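Local atomic coordinates of dTDP-4-dehydrorhamnose reductase (Yersinia enterocolitica, PDB entry 5U9C), a protein that probably catalyses the NADPH-dependent reduction of dTDP-4-dehydro-beta-L-rhamnose to dTDP-beta-L-rhamnose, the sugar nucleotide formed in dTDP-L-rhamnose biosynthesis. Residues 186-194 / 255-263. Residues are numbered along the deposited sequence; the frame is centred on the assembly and turned at random.
Sequences VSDRLGSIT and PRPYSEGIE
Leu-190 and Ser-259 form a single parallel beta bridge, in which Leu-190 uses both of its backbone polar groups: its N donates to Tyr-258 O (2.9 Å) and its O accepts from Glu-260 N (2.9 Å). Ser-259 CA adds a CA-H...O contact to the same carbonyl oxygen, which accepts from a water that also donates to Pro-257 O. Past the bridge, a second water accepts from Ser-192 N and donates to Glu-260 O, and a third joins Ser-192 OG to Ile-262 O, the latter bond weak.

The bridge ties strand 190-195, the middle strand of a small mixed sheet, to the segment leading into strand 261-262, which pairs with 117-118 in this RmlD-family reductase. Ser-259 OG, anti to its own N (chi1 -177°), accepts from Gly-261 N (3.0 Å) in an ST turn and is hydrogen-bonded to Leu-116 O of the same chain.

Among the side chains, Arg-189 runs past Arg-256, Pro-257 and Tyr-258. Bent at chi2 (-68°), it lays CD 3.1 Å from Pro-257 O and brings NH1 to 3.7 Å from Tyr-258 CD1, with guanidinium and ring planes nearly perpendicular. NH1 also donates to Asp-188 O (2.7 Å), which lies in the guanidinium plane. Arg-256 CB packs against Arg-189 CD (4.0 Å), while the Arg-256 guanidinium leads away, NH2 salt-bridged to Asp-70 and hydrogen-bonded to Ala-254 O; Arg-256 belongs to an (R)-malate site, unoccupied in this chain.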
loop_
_atom_site.group_PDB
_atom_site.type_symbol
_atom_site.label_atom_id
_atom_site.label_comp_id
_atom_site.label_asym_id
_atom_site.label_seq_id
_atom_site.Cartn_x
_atom_site.Cartn_y
_atom_site.Cartn_z
ATOM N N VAL D 186 3.622 19.839 -17.553
ATOM C CA VAL D 186 3.008 18.886 -16.651
ATOM C C VAL D 186 2.655 19.533 -15.305
ATOM O O VAL D 186 3.508 20.135 -14.655
ATOM C CB VAL D 186 3.920 17.654 -16.473
ATOM C CG1 VAL D 186 3.346 16.680 -15.465
ATOM C CG2 VAL D 186 4.125 16.962 -17.818
ATOM N N SER D 187 1.389 19.413 -14.911
ATOM C CA SER D 187 0.900 19.990 -13.668
ATOM C C SER D 187 0.738 19.009 -12.496
ATOM O O SER D 187 0.565 19.447 -11.358
ATOM C CB SER D 187 -0.455 20.649 -13.912
ATOM O OG SER D 187 -1.420 19.689 -14.288
ATOM N N ASP D 188 0.822 17.711 -12.762
ATOM C CA ASP D 188 0.524 16.699 -11.733
ATOM C C ASP D 188 1.701 15.859 -11.214
ATOM O O ASP D 188 1.493 14.747 -10.740
ATOM C CB ASP D 188 -0.637 15.803 -12.215
ATOM C CG ASP D 188 -0.288 14.972 -13.449
ATOM O OD1 ASP D 188 0.884 14.978 -13.884
ATOM O OD2 ASP D 188 -1.194 14.270 -13.965
ATOM N N ARG D 189 2.910 16.399 -11.328
ATOM C CA ARG D 189 4.133 15.806 -10.767
ATOM C C ARG D 189 4.873 16.999 -10.128
ATOM O O ARG D 189 5.105 18.011 -10.785
ATOM C CB ARG D 189 5.000 15.112 -11.816
ATOM C CG ARG D 189 4.336 13.918 -12.497
ATOM C CD ARG D 189 4.113 12.735 -11.550
ATOM N NE ARG D 189 3.475 11.568 -12.178
ATOM C CZ ARG D 189 2.159 11.343 -12.257
ATOM N NH1 ARG D 189 1.258 12.218 -11.784
ATOM N NH2 ARG D 189 1.729 10.233 -12.852
ATOM N N LEU D 190 5.188 16.891 -8.840
ATOM C CA LEU D 190 5.819 17.978 -8.108
ATOM C C LEU D 190 7.275 17.677 -7.751
ATOM O O LEU D 190 7.691 16.511 -7.675
ATOM C CB LEU D 190 5.037 18.242 -6.823
ATOM C CG LEU D 190 3.524 18.481 -6.953
ATOM C CD1 LEU D 190 2.845 18.504 -5.587
ATOM C CD2 LEU D 190 3.291 19.768 -7.694
ATOM N N GLY D 191 8.021 18.745 -7.488
ATOM C CA GLY D 191 9.437 18.649 -7.125
ATOM C C GLY D 191 9.924 19.967 -6.567
ATOM O O GLY D 191 9.130 20.858 -6.297
ATOM N N SER D 192 11.238 20.064 -6.371
ATOM C CA SER D 192 11.902 21.256 -5.889
ATOM C C SER D 192 13.047 21.586 -6.843
ATOM O O SER D 192 13.710 20.679 -7.391
ATOM C CB SER D 192 12.465 21.003 -4.484
ATOM O OG SER D 192 11.421 20.759 -3.542
ATOM N N ILE D 193 13.314 22.872 -7.039
ATOM C CA ILE D 193 14.421 23.239 -7.919
ATOM C C ILE D 193 15.707 23.500 -7.125
ATOM O O ILE D 193 15.678 23.945 -5.974
ATOM C CB ILE D 193 14.109 24.471 -8.808
ATOM C CG1 ILE D 193 13.734 25.685 -7.975
ATOM C CG2 ILE D 193 13.004 24.150 -9.811
ATOM C CD1 ILE D 193 13.495 26.926 -8.808
ATOM N N THR D 194 16.829 23.202 -7.757
ATOM C CA THR D 194 18.147 23.463 -7.211
ATOM C C THR D 194 18.927 24.289 -8.222
ATOM O O THR D 194 19.193 23.834 -9.350
ATOM C CB THR D 194 18.935 22.166 -6.951
ATOM O OG1 THR D 194 18.264 21.378 -5.964
ATOM C CG2 THR D 194 20.357 22.489 -6.434
ATOM N N PRO D 255 8.612 5.481 -14.196
ATOM C CA PRO D 255 7.576 6.018 -13.322
ATOM C C PRO D 255 8.106 7.254 -12.576
ATOM O O PRO D 255 9.283 7.277 -12.171
ATOM C CB PRO D 255 7.356 4.901 -12.280
ATOM C CG PRO D 255 7.958 3.679 -12.835
ATOM C CD PRO D 255 8.971 4.086 -13.860
ATOM N N ARG D 256 7.262 8.268 -12.418
ATOM C CA ARG D 256 7.617 9.476 -11.670
ATOM C C ARG D 256 6.659 9.548 -10.456
ATOM O O ARG D 256 5.468 9.272 -10.586
ATOM C CB ARG D 256 7.471 10.752 -12.509
ATOM C CG ARG D 256 8.282 10.857 -13.802
ATOM C CD ARG D 256 9.758 10.660 -13.580
ATOM N NE ARG D 256 10.586 11.257 -14.632
ATOM C CZ ARG D 256 10.819 10.740 -15.836
ATOM N NH1 ARG D 256 11.607 11.394 -16.665
ATOM N NH2 ARG D 256 10.263 9.600 -16.232
ATOM N N PRO D 257 7.169 9.908 -9.277
ATOM C CA PRO D 257 6.274 9.973 -8.106
ATOM C C PRO D 257 5.383 11.216 -8.155
ATOM O O PRO D 257 5.647 12.125 -8.941
ATOM C CB PRO D 257 7.253 10.072 -6.928
ATOM C CG PRO D 257 8.467 10.734 -7.520
ATOM C CD PRO D 257 8.532 10.385 -8.974
ATOM N N TYR D 258 4.322 11.243 -7.353
ATOM C CA TYR D 258 3.474 12.429 -7.290
ATOM C C TYR D 258 4.320 13.615 -6.841
ATOM O O TYR D 258 4.092 14.737 -7.277
ATOM C CB TYR D 258 2.253 12.205 -6.387
ATOM C CG TYR D 258 1.309 11.161 -6.981
ATOM C CD1 TYR D 258 0.751 11.353 -8.251
ATOM C CD2 TYR D 258 0.963 9.997 -6.281
ATOM C CE1 TYR D 258 -0.100 10.424 -8.812
ATOM C CE2 TYR D 258 0.104 9.055 -6.845
ATOM C CZ TYR D 258 -0.423 9.286 -8.114
ATOM O OH TYR D 258 -1.279 8.386 -8.714
ATOM N N SER D 259 5.305 13.347 -5.985
ATOM C CA SER D 259 6.239 14.368 -5.596
ATOM C C SER D 259 7.617 13.843 -5.243
ATOM O O SER D 259 7.759 12.775 -4.600
ATOM C CB SER D 259 5.730 15.160 -4.408
ATOM O OG SER D 259 6.643 16.193 -4.114
ATOM N N GLU D 260 8.627 14.579 -5.699
ATOM C CA GLU D 260 10.009 14.317 -5.289
ATOM C C GLU D 260 10.562 15.577 -4.610
ATOM O O GLU D 260 11.768 15.796 -4.544
ATOM C CB GLU D 260 10.889 13.830 -6.414
ATOM C CG GLU D 260 10.987 14.740 -7.618
ATOM C CD GLU D 260 12.085 14.290 -8.574
ATOM O OE1 GLU D 260 11.797 14.188 -9.775
ATOM O OE2 GLU D 260 13.234 14.003 -8.110
ATOM N N GLY D 261 9.660 16.392 -4.075
ATOM C CA GLY D 261 10.072 17.572 -3.357
ATOM C C GLY D 261 10.994 17.226 -2.185
ATOM O O GLY D 261 10.802 16.209 -1.504
ATOM N N ILE D 262 12.029 18.037 -1.998
ATOM C CA ILE D 262 12.948 17.885 -0.869
ATOM C C ILE D 262 13.120 19.195 -0.101
ATOM O O ILE D 262 13.043 20.285 -0.680
ATOM C CB ILE D 262 14.330 17.370 -1.279
ATOM C CG1 ILE D 262 14.891 18.147 -2.467
ATOM C CG2 ILE D 262 14.265 15.884 -1.625
ATOM C CD1 ILE D 262 16.370 17.878 -2.689
ATOM N N GLU D 263 13.283 19.070 1.207
ATOM C CA GLU D 263 13.570 20.202 2.081
ATOM C C GLU D 263 14.652 19.756 3.062
ATOM O O GLU D 263 14.949 18.545 3.174
ATOM C CB GLU D 263 12.311 20.724 2.780
ATOM C CG GLU D 263 11.691 19.798 3.783
ATOM C CD GLU D 263 10.279 20.231 4.146
ATOM O OE1 GLU D 263 9.418 20.276 3.261
ATOM O OE2 GLU D 263 10.022 20.491 5.323
HETATM O O HOH W 1 7.453 14.273 -9.188
HETATM O O HOH W 2 12.811 17.608 -6.288
HETATM O O HOH W 3 9.932 20.561 -1.124
#